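Local coordinates for protein transcriptional regulator, LacI family (Arthrobacter sp., PDB 4RKQ) that probably regulates transcription as a LacI-family regulator, its periplasmic-binding-protein-like part being expected to sense a sugar or related small effector, at residues A171-E176 with A197-M202; I131-A136 with T149-A154; A21-T26 with D51-G56; P145-V150 with W166-A171. All coordinates share one frame; numbering follows the deposited sequence.

Contact 1: residues A171-E176 with A197-M202; sequences AEETAE and AFNDLM. With EDO (1,2-ethanediol), chain F.
Asn199 OD1 is gripped by one straight bond, accepting from Met202 N at 3.0 Å with an N-H...O angle of 166° and the donor in the plane of the amide carbonyl. This is a helix N-cap: CG sits between the backbone N and the carbonyl carbon (chi1 61°), which folds the amide back over the first turn of helix 200-212. The other end of the amide faces the cleft, where ND2 donates to 1,2-ethanediol O1 at 3.0 Å. Glu173, fully extended with CG anti to its backbone N, crosses this amide at about a right angle and puts OE2 3.0 Å from Asn199 ND2. The same OE2 comes to the edge of the Phe198 ring, close to the ring plane, 3.8 Å from CE2. Loops after two parallel strands of the C-terminal lobe thus meet in the cleft of the periplasmic-binding-protein fold. The diol, probably from the crystallisation liquor, also bonds Asn27, Arg151 and Asp227, a position consistent with the effector pocket of LacI-type regulators. Below these polar groups lies Met202, whose side chain crosses that of Glu173 at about a right angle, with SD 3.9 Å from Glu173 CA; the bend at chi3 (84°) sends CE to 3.5 Å from Ala171 O and 4.0 Å from Ala171 CB. Glu173 itself is the centre of an inverse gamma turn, Thr174 N bonding Glu172 O. Farther along, Leu201 lays CD1 4.0 Å from Ala175 CB, and Ala175 also packs on Leu234 of the second subunit.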
loop_
_atom_site.group_PDB
_atom_site.type_symbol
_atom_site.label_atom_id
_atom_site.label_comp_id
_atom_site.label_asym_id
_atom_site.label_seq_id
_atom_site.Cartn_x
_atom_site.Cartn_y
_atom_site.Cartn_z
ATOM N N ALA A 171 20.888 -2.841 4.686
ATOM C CA ALA A 171 19.938 -3.929 4.821
ATOM C C ALA A 171 19.065 -3.969 3.557
ATOM O O ALA A 171 18.952 -2.969 2.814
ATOM C CB ALA A 171 19.074 -3.717 6.069
ATOM N N GLU A 172 18.420 -5.108 3.348
ATOM C CA GLU A 172 17.435 -5.275 2.280
ATOM C C GLU A 172 16.277 -4.345 2.551
ATOM O O GLU A 172 15.975 -4.060 3.707
ATOM C CB GLU A 172 16.935 -6.739 2.259
ATOM C CG GLU A 172 16.371 -7.238 0.943
ATOM C CD GLU A 172 15.487 -8.461 1.133
ATOM O OE1 GLU A 172 15.711 -9.214 2.104
ATOM O OE2 GLU A 172 14.557 -8.670 0.324
ATOM N N GLU A 173 15.599 -3.893 1.501
ATOM C CA GLU A 173 14.639 -2.799 1.633
ATOM C C GLU A 173 13.268 -3.370 2.100
ATOM O O GLU A 173 12.329 -3.385 1.338
ATOM C CB GLU A 173 14.505 -2.104 0.258
ATOM C CG GLU A 173 13.673 -0.816 0.204
ATOM C CD GLU A 173 13.527 -0.234 -1.198
ATOM O OE1 GLU A 173 14.322 -0.554 -2.097
ATOM O OE2 GLU A 173 12.635 0.581 -1.420
ATOM N N THR A 174 13.187 -3.909 3.309
ATOM C CA THR A 174 11.910 -4.278 3.927
ATOM C C THR A 174 11.945 -3.757 5.352
ATOM O O THR A 174 13.026 -3.479 5.880
ATOM C CB THR A 174 11.674 -5.789 3.923
ATOM O OG1 THR A 174 12.644 -6.415 4.756
ATOM C CG2 THR A 174 11.764 -6.378 2.485
ATOM N N ALA A 175 10.772 -3.587 5.964
ATOM C CA ALA A 175 10.691 -3.168 7.369
ATOM C C ALA A 175 11.380 -4.178 8.269
ATOM O O ALA A 175 12.093 -3.796 9.179
ATOM C CB ALA A 175 9.243 -2.960 7.787
ATOM N N GLU A 176 11.211 -5.453 7.983
ATOM C CA GLU A 176 11.761 -6.474 8.869
ATOM C C GLU A 176 13.273 -6.593 8.723
ATOM O O GLU A 176 13.962 -6.770 9.738
ATOM C CB GLU A 176 11.085 -7.837 8.658
ATOM C CG GLU A 176 11.703 -8.985 9.467
ATOM C CD GLU A 176 11.695 -8.773 10.992
ATOM O OE1 GLU A 176 11.021 -7.847 11.529
ATOM O OE2 GLU A 176 12.381 -9.544 11.687
ATOM N N ALA A 197 16.962 7.014 7.437
ATOM C CA ALA A 197 16.698 5.793 6.720
ATOM C C ALA A 197 16.460 6.092 5.260
ATOM O O ALA A 197 15.906 7.116 4.904
ATOM C CB ALA A 197 15.503 5.083 7.318
ATOM N N PHE A 198 16.890 5.153 4.437
ATOM C CA PHE A 198 16.715 5.186 2.995
ATOM C C PHE A 198 15.288 5.571 2.597
ATOM O O PHE A 198 15.089 6.363 1.696
ATOM C CB PHE A 198 17.094 3.793 2.432
ATOM C CG PHE A 198 16.866 3.665 0.980
ATOM C CD1 PHE A 198 17.813 4.114 0.075
ATOM C CD2 PHE A 198 15.675 3.123 0.497
ATOM C CE1 PHE A 198 17.581 4.024 -1.297
ATOM C CE2 PHE A 198 15.444 3.033 -0.881
ATOM C CZ PHE A 198 16.394 3.478 -1.777
ATOM N N ASN A 199 14.297 4.968 3.248
ATOM C CA ASN A 199 12.953 5.372 3.055
ATOM C C ASN A 199 12.100 5.089 4.275
ATOM O O ASN A 199 12.572 4.466 5.258
ATOM C CB ASN A 199 12.342 4.688 1.792
ATOM C CG ASN A 199 12.320 3.173 1.877
ATOM O OD1 ASN A 199 12.485 2.581 2.937
ATOM N ND2 ASN A 199 12.097 2.538 0.732
ATOM N N ASP A 200 10.842 5.515 4.185
ATOM C CA ASP A 200 9.843 5.318 5.272
ATOM C C ASP A 200 9.568 3.875 5.670
ATOM O O ASP A 200 9.411 3.591 6.846
ATOM C CB ASP A 200 8.509 5.978 4.941
ATOM C CG ASP A 200 8.556 7.517 4.959
ATOM O OD1 ASP A 200 9.583 8.073 5.361
ATOM O OD2 ASP A 200 7.526 8.149 4.567
ATOM N N LEU A 201 9.478 2.963 4.707
ATOM C CA LEU A 201 9.265 1.569 5.028
ATOM C C LEU A 201 10.415 1.041 5.908
ATOM O O LEU A 201 10.181 0.383 6.940
ATOM C CB LEU A 201 9.198 0.754 3.745
ATOM C CG LEU A 201 9.012 -0.732 3.957
ATOM C CD1 LEU A 201 7.730 -0.983 4.697
ATOM C CD2 LEU A 201 9.075 -1.496 2.629
ATOM N N MET A 202 11.654 1.346 5.513
ATOM C CA MET A 202 12.811 0.951 6.337
ATOM C C MET A 202 12.758 1.687 7.688
ATOM O O MET A 202 13.036 1.110 8.717
ATOM C CB MET A 202 14.136 1.161 5.573
ATOM C CG MET A 202 14.320 0.223 4.349
ATOM S SD MET A 202 15.917 0.376 3.526
ATOM C CE MET A 202 16.871 -0.716 4.551
HETATM C C1 EDO F . 11.148 4.011 -2.730
HETATM O O1 EDO F . 10.521 3.958 -1.435
HETATM C C2 EDO F . 11.055 5.396 -3.330
HETATM O O2 EDO F . 11.849 6.236 -2.483
#

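Contact 2: residues I131-A136 with T149-A154; sequences IAYLEA and TVRGKA. With EDO (1,2-ethanediol), chain F.
Glu135 and Thr149 reach toward each other tip to tip, the carboxylate of strand 131-136 meeting the N-cap residue just before helix 150-161. Glu135 leaves its backbone with CG anti to N and then bends at chi2 (71°), which swings the carboxylate onto the helix end. Two bonds from one residue pin it there: Thr149 OG1 donates to the syn lone pair of Glu135 OE1 at 2.8 Å, while Thr149 N donates to Glu135 OE2 at 3.0 Å, straight at 175° but from above the carboxylate plane. With chi1 at 65°, Thr149 OG1 lies between its own N and carbonyl carbon, so it can also cap the helix by accepting from Gly152 N at 3.0 Å. The buried carboxylate therefore sits at the positive end of a helix dipole, which would be expected to favour its ionised form. These elements belong to the beta-alpha-beta unit 131-136, 150-161, 166-171 of the C-terminal lobe; the short helix segment runs nearly antiparallel to the strand, with the axes 8.8 Å apart at closest approach. Tyr133 points its hydroxyl end at the first turn of the helix, OH lying 3.4 Å from Gly152 CA and 3.6 Å from Arg151 CG, and gives Glu135 OE1 a weak bond. Glycine at 152 leaves room for both the ring and the carboxylate. Arg151 crosses Tyr133 at about a right angle, bends at chi3, and offers NH1 and NH2 to 1,2-ethanediol O2, each at 3.0 Å; NH1 also bonds Phe198 O, and the guanidinium makes a cation-pi contact with the Phe198 ring.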
loop_
_atom_site.group_PDB
_atom_site.type_symbol
_atom_site.label_atom_id
_atom_site.label_comp_id
_atom_site.label_asym_id
_atom_site.label_seq_id
_atom_site.Cartn_x
_atom_site.Cartn_y
_atom_site.Cartn_z
ATOM N N ILE A 131 25.421 9.688 14.593
ATOM C CA ILE A 131 24.408 9.522 13.529
ATOM C C ILE A 131 24.607 8.227 12.758
ATOM O O ILE A 131 25.739 7.785 12.579
ATOM C CB ILE A 131 24.456 10.731 12.585
ATOM C CG1 ILE A 131 24.004 11.948 13.377
ATOM C CG2 ILE A 131 23.536 10.528 11.380
ATOM C CD1 ILE A 131 24.097 13.273 12.661
ATOM N N ALA A 132 23.526 7.602 12.284
ATOM C CA ALA A 132 23.670 6.415 11.428
ATOM C C ALA A 132 22.764 6.574 10.231
ATOM O O ALA A 132 21.725 7.209 10.343
ATOM C CB ALA A 132 23.350 5.155 12.183
ATOM N N TYR A 133 23.214 6.092 9.072
ATOM C CA TYR A 133 22.394 6.117 7.843
ATOM C C TYR A 133 22.164 4.669 7.513
ATOM O O TYR A 133 23.096 3.902 7.475
ATOM C CB TYR A 133 23.094 6.799 6.658
ATOM C CG TYR A 133 22.270 6.680 5.389
ATOM C CD1 TYR A 133 21.052 7.322 5.264
ATOM C CD2 TYR A 133 22.699 5.876 4.341
ATOM C CE1 TYR A 133 20.278 7.180 4.109
ATOM C CE2 TYR A 133 21.952 5.743 3.187
ATOM C CZ TYR A 133 20.753 6.388 3.069
ATOM O OH TYR A 133 20.033 6.212 1.903
ATOM N N LEU A 134 20.915 4.309 7.299
ATOM C CA LEU A 134 20.571 2.958 6.960
ATOM C C LEU A 134 20.238 2.935 5.470
ATOM O O LEU A 134 19.274 3.519 5.031
ATOM C CB LEU A 134 19.387 2.505 7.815
ATOM C CG LEU A 134 18.712 1.228 7.310
ATOM C CD1 LEU A 134 19.672 0.053 7.305
ATOM C CD2 LEU A 134 17.499 0.981 8.168
ATOM N N GLU A 135 21.020 2.176 4.726
ATOM C CA GLU A 135 21.001 2.168 3.274
ATOM C C GLU A 135 20.221 0.938 2.824
ATOM O O GLU A 135 20.300 -0.091 3.450
ATOM C CB GLU A 135 22.473 2.042 2.817
ATOM C CG GLU A 135 22.741 1.824 1.347
ATOM C CD GLU A 135 22.435 3.057 0.547
ATOM O OE1 GLU A 135 21.255 3.450 0.545
ATOM O OE2 GLU A 135 23.359 3.629 -0.074
ATOM N N ALA A 136 19.546 1.014 1.687
ATOM C CA ALA A 136 18.918 -0.182 1.106
ATOM C C ALA A 136 19.979 -0.866 0.211
ATOM O O ALA A 136 20.553 -0.220 -0.683
ATOM C CB ALA A 136 17.733 0.235 0.281
ATOM N N THR A 149 23.501 3.664 -3.101
ATOM C CA THR A 149 22.443 4.374 -3.809
ATOM C C THR A 149 22.787 5.831 -4.013
ATOM O O THR A 149 23.597 6.393 -3.331
ATOM C CB THR A 149 21.083 4.260 -3.106
ATOM O OG1 THR A 149 21.112 4.913 -1.828
ATOM C CG2 THR A 149 20.715 2.812 -2.944
ATOM N N VAL A 150 22.133 6.468 -4.966
ATOM C CA VAL A 150 22.373 7.876 -5.187
ATOM C C VAL A 150 22.040 8.684 -3.946
ATOM O O VAL A 150 22.771 9.593 -3.557
ATOM C CB VAL A 150 21.524 8.373 -6.371
ATOM C CG1 VAL A 150 21.624 9.883 -6.514
ATOM C CG2 VAL A 150 21.971 7.640 -7.647
ATOM N N ARG A 151 20.922 8.357 -3.313
ATOM C CA ARG A 151 20.478 9.155 -2.181
ATOM C C ARG A 151 21.420 8.913 -1.034
ATOM O O ARG A 151 21.779 9.857 -0.346
ATOM C CB ARG A 151 19.009 8.890 -1.804
ATOM C CG ARG A 151 18.700 7.536 -1.190
ATOM C CD ARG A 151 17.196 7.410 -0.924
ATOM N NE ARG A 151 16.458 7.216 -2.170
ATOM C CZ ARG A 151 15.181 6.845 -2.244
ATOM N NH1 ARG A 151 14.465 6.622 -1.137
ATOM N NH2 ARG A 151 14.619 6.686 -3.426
ATOM N N GLY A 152 21.847 7.661 -0.884
ATOM C CA GLY A 152 22.775 7.256 0.173
ATOM C C GLY A 152 24.133 7.924 0.024
ATOM O O GLY A 152 24.707 8.361 1.011
ATOM N N LYS A 153 24.655 7.991 -1.201
ATOM C CA LYS A 153 25.907 8.736 -1.466
ATOM C C LYS A 153 25.769 10.194 -1.097
ATOM O O LYS A 153 26.691 10.782 -0.522
ATOM C CB LYS A 153 26.362 8.570 -2.937
ATOM C CG LYS A 153 26.836 7.164 -3.253
ATOM C CD LYS A 153 27.151 6.928 -4.735
ATOM C CE LYS A 153 27.712 5.524 -4.915
ATOM N NZ LYS A 153 27.451 4.929 -6.245
ATOM N N ALA A 154 24.602 10.778 -1.356
ATOM C CA ALA A 154 24.375 12.172 -1.043
ATOM C C ALA A 154 24.418 12.421 0.462
ATOM O O ALA A 154 24.990 13.392 0.899
ATOM C CB ALA A 154 23.045 12.648 -1.612
HETATM C C1 EDO F . 11.148 4.011 -2.730
HETATM O O1 EDO F . 10.521 3.958 -1.435
HETATM C C2 EDO F . 11.055 5.396 -3.330
HETATM O O2 EDO F . 11.849 6.236 -2.483
#

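Contact 3: residues A21-T26 with D51-G56; sequences AIPDLT and DDYGHG
CG of Asp52 stands anti to its backbone N (chi1 164°), turning the carboxylate toward the chain that leaves strand 17-22, whereas CG of Tyr53 takes the crowded position between N and the carbonyl carbon (chi1 66°), folding the ring over Pro23. Asp52 OD2 is held by two donors: His55 NE2 at 2.8 Å, with the oxygen in the imidazole plane, and a water at 2.7 Å that in turn accepts from Leu25 N. Asp52 OD1 accepts from Gly54 N at 3.1 Å, closing an Asx turn that bends the chain just beyond the strand. Leu25, crossing the carboxylate obliquely, brings CD1 to 3.4 Å from Asp52 OD2. On the aromatic side Pro23 and Tyr53 run side by side, with Pro23 CA over one ring face, 3.7 Å from the centroid of Tyr53, in a CH-pi contact. Behind the Asx turn the two strands pair in parallel: Ile22 N donates to Asp51 O at 3.1 Å with an N-H...O angle of 168°, and Tyr53 N donates to Ile22 O at 3.0 Å. His55 ND1 bonds Glu39 of the second subunit, and Leu25 packs on Pro31 of that subunit, so both segments reach the second subunit. The contact joins the two strands of the first beta-alpha-beta unit of the N-terminal lobe, strands 17-22 and 47-52 linked by helix 29-43; Ala21 and Asp51 share the sheet face covered by helix 60-67, and strand 73-76 lies beyond strand 17-22.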
loop_
_atom_site.group_PDB
_atom_site.type_symbol
_atom_site.label_atom_id
_atom_site.label_comp_id
_atom_site.label_asym_id
_atom_site.label_seq_id
_atom_site.Cartn_x
_atom_site.Cartn_y
_atom_site.Cartn_z
ATOM N N ALA A 21 4.174 1.264 -14.801
ATOM C CA ALA A 21 5.030 0.130 -14.417
ATOM C C ALA A 21 5.629 0.375 -12.989
ATOM O O ALA A 21 6.284 1.400 -12.730
ATOM C CB ALA A 21 6.126 -0.056 -15.450
ATOM N N ILE A 22 5.357 -0.519 -12.060
ATOM C CA ILE A 22 5.930 -0.396 -10.727
ATOM C C ILE A 22 6.591 -1.718 -10.322
ATOM O O ILE A 22 6.075 -2.754 -10.675
ATOM C CB ILE A 22 4.916 0.027 -9.671
ATOM C CG1 ILE A 22 3.696 -0.817 -9.796
ATOM C CG2 ILE A 22 4.532 1.510 -9.886
ATOM C CD1 ILE A 22 2.835 -0.784 -8.570
ATOM N N PRO A 23 7.717 -1.636 -9.605
ATOM C CA PRO A 23 8.472 -2.838 -9.283
ATOM C C PRO A 23 7.853 -3.711 -8.215
ATOM O O PRO A 23 8.226 -4.830 -8.113
ATOM C CB PRO A 23 9.813 -2.304 -8.783
ATOM C CG PRO A 23 9.566 -0.923 -8.381
ATOM C CD PRO A 23 8.428 -0.417 -9.204
ATOM N N ASP A 24 6.978 -3.170 -7.374
ATOM C CA ASP A 24 6.250 -3.985 -6.400
ATOM C C ASP A 24 5.100 -3.183 -5.893
ATOM O O ASP A 24 5.000 -1.999 -6.177
ATOM C CB ASP A 24 7.142 -4.414 -5.216
ATOM C CG ASP A 24 7.694 -3.237 -4.423
ATOM O OD1 ASP A 24 6.918 -2.484 -3.777
ATOM O OD2 ASP A 24 8.921 -3.053 -4.461
ATOM N N LEU A 25 4.212 -3.854 -5.168
ATOM C CA LEU A 25 3.083 -3.228 -4.468
ATOM C C LEU A 25 3.193 -3.433 -2.947
ATOM O O LEU A 25 2.299 -3.112 -2.198
ATOM C CB LEU A 25 1.786 -3.847 -4.958
ATOM C CG LEU A 25 1.291 -3.414 -6.354
ATOM C CD1 LEU A 25 0.236 -4.363 -6.880
ATOM C CD2 LEU A 25 0.754 -2.007 -6.277
ATOM N N THR A 26 4.337 -3.917 -2.509
ATOM C CA THR A 26 4.581 -4.191 -1.097
ATOM C C THR A 26 5.331 -3.093 -0.361
ATOM O O THR A 26 5.312 -3.069 0.865
ATOM C CB THR A 26 5.360 -5.536 -0.928
ATOM O OG1 THR A 26 6.608 -5.466 -1.626
ATOM C CG2 THR A 26 4.527 -6.704 -1.484
ATOM N N ASP A 51 1.056 -2.488 -14.268
ATOM C CA ASP A 51 1.782 -3.776 -14.263
ATOM C C ASP A 51 2.768 -3.738 -13.065
ATOM O O ASP A 51 3.745 -2.944 -13.079
ATOM C CB ASP A 51 2.552 -3.940 -15.549
ATOM C CG ASP A 51 3.268 -5.304 -15.666
ATOM O OD1 ASP A 51 3.515 -5.993 -14.653
ATOM O OD2 ASP A 51 3.614 -5.661 -16.807
ATOM N N ASP A 52 2.482 -4.581 -12.061
ATOM C CA ASP A 52 3.342 -4.797 -10.908
ATOM C C ASP A 52 4.285 -5.903 -11.365
ATOM O O ASP A 52 3.846 -7.079 -11.486
ATOM C CB ASP A 52 2.539 -5.248 -9.695
ATOM C CG ASP A 52 3.391 -5.856 -8.595
ATOM O OD1 ASP A 52 4.636 -5.741 -8.619
ATOM O OD2 ASP A 52 2.792 -6.518 -7.720
ATOM N N TYR A 53 5.523 -5.528 -11.658
ATOM C CA TYR A 53 6.476 -6.484 -12.247
ATOM C C TYR A 53 7.415 -7.159 -11.237
ATOM O O TYR A 53 8.366 -7.822 -11.619
ATOM C CB TYR A 53 7.263 -5.881 -13.419
ATOM C CG TYR A 53 8.202 -4.778 -13.082
ATOM C CD1 TYR A 53 9.489 -5.032 -12.684
ATOM C CD2 TYR A 53 7.799 -3.417 -13.224
ATOM C CE1 TYR A 53 10.366 -3.988 -12.396
ATOM C CE2 TYR A 53 8.668 -2.376 -12.937
ATOM C CZ TYR A 53 9.927 -2.671 -12.504
ATOM O OH TYR A 53 10.806 -1.673 -12.224
ATOM N N GLY A 54 7.084 -7.091 -9.970
ATOM C CA GLY A 54 7.997 -7.558 -8.898
ATOM C C GLY A 54 7.746 -9.030 -8.616
ATOM O O GLY A 54 7.535 -9.407 -7.458
ATOM N N HIS A 55 7.611 -9.808 -9.677
ATOM C CA HIS A 55 7.292 -11.251 -9.600
ATOM C C HIS A 55 7.930 -12.010 -10.720
ATOM O O HIS A 55 8.132 -11.487 -11.811
ATOM C CB HIS A 55 5.782 -11.467 -9.706
ATOM C CG HIS A 55 5.012 -10.638 -8.741
ATOM N ND1 HIS A 55 4.785 -11.025 -7.446
ATOM C CD2 HIS A 55 4.497 -9.393 -8.858
ATOM C CE1 HIS A 55 4.100 -10.083 -6.818
ATOM N NE2 HIS A 55 3.937 -9.071 -7.647
ATOM N N GLY A 56 8.213 -13.287 -10.480
ATOM C CA GLY A 56 8.666 -14.132 -11.558
ATOM C C GLY A 56 9.980 -13.746 -12.211
ATOM O O GLY A 56 10.260 -14.157 -13.328
HETATM O O HOH W 1 4.125 -6.677 -5.342
#

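Contact 4: residues P145-V150 with W166-A171; sequences PVPCTV and WSLIVA
A loop is laid over the last strand of the C-terminal lobe's sheet, within the beta-alpha-beta unit formed by strand 131-136, helix 150-161 and strand 166-171. Residues 145-147 belong to the connection into that helix and pass over the face of strand 166-171 that carries Leu168 and Val170. Apolar side chains dominate. Pro145 CB rests between two branched residues, 3.6 Å from Leu168 CD2 and 3.7 Å from Val170 CG2, and Pro147 crosses Leu168 obliquely, its CD 4.0 Å from Leu168 CD2. Leu168 and Val170, two apart along the strand, both direct their side chains at the loop, while Ile169 between them faces the other way, onto helix 175-188. The second kind of contact is side chain against backbone. Leu168 CG stands anti to its own N (chi1 -178°), which carries the isobutyl group out from the strand and under the peptide groups of the loop. Pro145 is exposed and poorly ordered, so this end is probably less firmly held. Along one edge the strand's backbone bonds to strand 131-136, whose Tyr133 and Glu135 also touch Leu168. The tip of Leu168 lies beneath the loop, its CD2 3.3 Å from Val146 C.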
loop_
_atom_site.group_PDB
_atom_site.type_symbol
_atom_site.label_atom_id
_atom_site.label_comp_id
_atom_site.label_asym_id
_atom_site.label_seq_id
_atom_site.Cartn_x
_atom_site.Cartn_y
_atom_site.Cartn_z
ATOM N N PRO A 145 30.407 -2.085 4.944
ATOM C CA PRO A 145 29.399 -1.344 4.161
ATOM C C PRO A 145 29.964 -0.076 3.487
ATOM O O PRO A 145 30.717 0.652 4.120
ATOM C CB PRO A 145 28.355 -0.955 5.225
ATOM C CG PRO A 145 28.479 -1.982 6.298
ATOM C CD PRO A 145 29.916 -2.439 6.294
ATOM N N VAL A 146 29.607 0.167 2.223
ATOM C CA VAL A 146 29.908 1.430 1.497
ATOM C C VAL A 146 28.581 1.926 0.859
ATOM O O VAL A 146 27.719 1.093 0.541
ATOM C CB VAL A 146 31.007 1.201 0.425
ATOM C CG1 VAL A 146 30.460 0.402 -0.764
ATOM C CG2 VAL A 146 31.627 2.516 -0.030
ATOM N N PRO A 147 28.382 3.263 0.711
ATOM C CA PRO A 147 27.060 3.688 0.216
ATOM C C PRO A 147 26.900 3.366 -1.258
ATOM O O PRO A 147 27.765 3.751 -2.046
ATOM C CB PRO A 147 27.049 5.216 0.422
ATOM C CG PRO A 147 28.286 5.547 1.170
ATOM C CD PRO A 147 29.250 4.414 1.010
ATOM N N CYS A 148 25.806 2.679 -1.610
ATOM C CA CYS A 148 25.546 2.257 -2.997
ATOM C C CYS A 148 24.450 3.012 -3.773
ATOM O O CYS A 148 24.475 2.985 -4.990
ATOM C CB CYS A 148 25.246 0.768 -3.046
ATOM S SG CYS A 148 24.141 0.145 -1.756
ATOM N N THR A 149 23.501 3.664 -3.101
ATOM C CA THR A 149 22.443 4.374 -3.809
ATOM C C THR A 149 22.787 5.831 -4.013
ATOM O O THR A 149 23.597 6.393 -3.331
ATOM C CB THR A 149 21.083 4.260 -3.106
ATOM O OG1 THR A 149 21.112 4.913 -1.828
ATOM C CG2 THR A 149 20.715 2.812 -2.944
ATOM N N VAL A 150 22.133 6.468 -4.966
ATOM C CA VAL A 150 22.373 7.876 -5.187
ATOM C C VAL A 150 22.040 8.684 -3.946
ATOM O O VAL A 150 22.771 9.593 -3.557
ATOM C CB VAL A 150 21.524 8.373 -6.371
ATOM C CG1 VAL A 150 21.624 9.883 -6.514
ATOM C CG2 VAL A 150 21.971 7.640 -7.647
ATOM N N TRP A 166 29.912 9.316 11.958
ATOM C CA TRP A 166 28.651 8.658 11.560
ATOM C C TRP A 166 28.930 7.237 11.144
ATOM O O TRP A 166 30.055 6.918 10.849
ATOM C CB TRP A 166 27.964 9.447 10.431
ATOM C CG TRP A 166 28.687 9.396 9.117
ATOM C CD1 TRP A 166 29.772 10.126 8.743
ATOM C CD2 TRP A 166 28.351 8.571 8.005
ATOM N NE1 TRP A 166 30.150 9.798 7.468
ATOM C CE2 TRP A 166 29.285 8.842 6.991
ATOM C CE3 TRP A 166 27.347 7.620 7.772
ATOM C CZ2 TRP A 166 29.249 8.207 5.756
ATOM C CZ3 TRP A 166 27.317 6.985 6.532
ATOM C CH2 TRP A 166 28.268 7.278 5.544
ATOM N N SER A 167 27.905 6.375 11.121
ATOM C CA SER A 167 28.080 5.006 10.687
ATOM C C SER A 167 27.101 4.659 9.580
ATOM O O SER A 167 26.025 5.202 9.536
ATOM C CB SER A 167 27.819 4.039 11.815
ATOM O OG SER A 167 28.589 4.365 12.931
ATOM N N LEU A 168 27.486 3.714 8.735
ATOM C CA LEU A 168 26.630 3.165 7.697
ATOM C C LEU A 168 26.133 1.764 8.047
ATOM O O LEU A 168 26.913 0.880 8.393
ATOM C CB LEU A 168 27.395 3.092 6.388
ATOM C CG LEU A 168 26.616 2.568 5.174
ATOM C CD1 LEU A 168 25.536 3.555 4.758
ATOM C CD2 LEU A 168 27.602 2.330 4.017
ATOM N N ILE A 169 24.819 1.576 7.909
ATOM C CA ILE A 169 24.158 0.269 8.028
ATOM C C ILE A 169 23.519 0.008 6.674
ATOM O O ILE A 169 23.048 0.951 6.020
ATOM C CB ILE A 169 23.027 0.291 9.072
ATOM C CG1 ILE A 169 23.477 0.978 10.354
ATOM C CG2 ILE A 169 22.520 -1.127 9.372
ATOM C CD1 ILE A 169 22.312 1.349 11.228
ATOM N N VAL A 170 23.575 -1.242 6.249
ATOM C CA VAL A 170 22.989 -1.684 4.983
ATOM C C VAL A 170 22.068 -2.847 5.293
ATOM O O VAL A 170 22.373 -3.677 6.117
ATOM C CB VAL A 170 24.069 -2.114 3.983
ATOM C CG1 VAL A 170 23.451 -2.595 2.679
ATOM C CG2 VAL A 170 24.998 -0.946 3.691
ATOM N N ALA A 171 20.888 -2.841 4.686
ATOM C CA ALA A 171 19.938 -3.929 4.821
ATOM C C ALA A 171 19.065 -3.969 3.557
ATOM O O ALA A 171 18.952 -2.969 2.814
ATOM C CB ALA A 171 19.074 -3.717 6.069
#

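Overall arrangement
From the N terminus, contact 3 comes first, closing the loop through helix 29-43 in the N-terminal lobe; it is complete before the others open, and its centre lies about 24 Å from that of contact 2. In the C-terminal lobe, contacts 2 and 4 cross: residues 145-150 open contact 4 before contact 2 closes at 149-154, and Thr149 and Val150 serve both. Together they tie strands 131-136 and 166-171 to the start of helix 150-161. Contact 1 begins at Ala171, where contact 4 ends, and closes round helix 175-188 and strand 194-197. Phe198 and the bound diol join contacts 1 and 2 at the cleft.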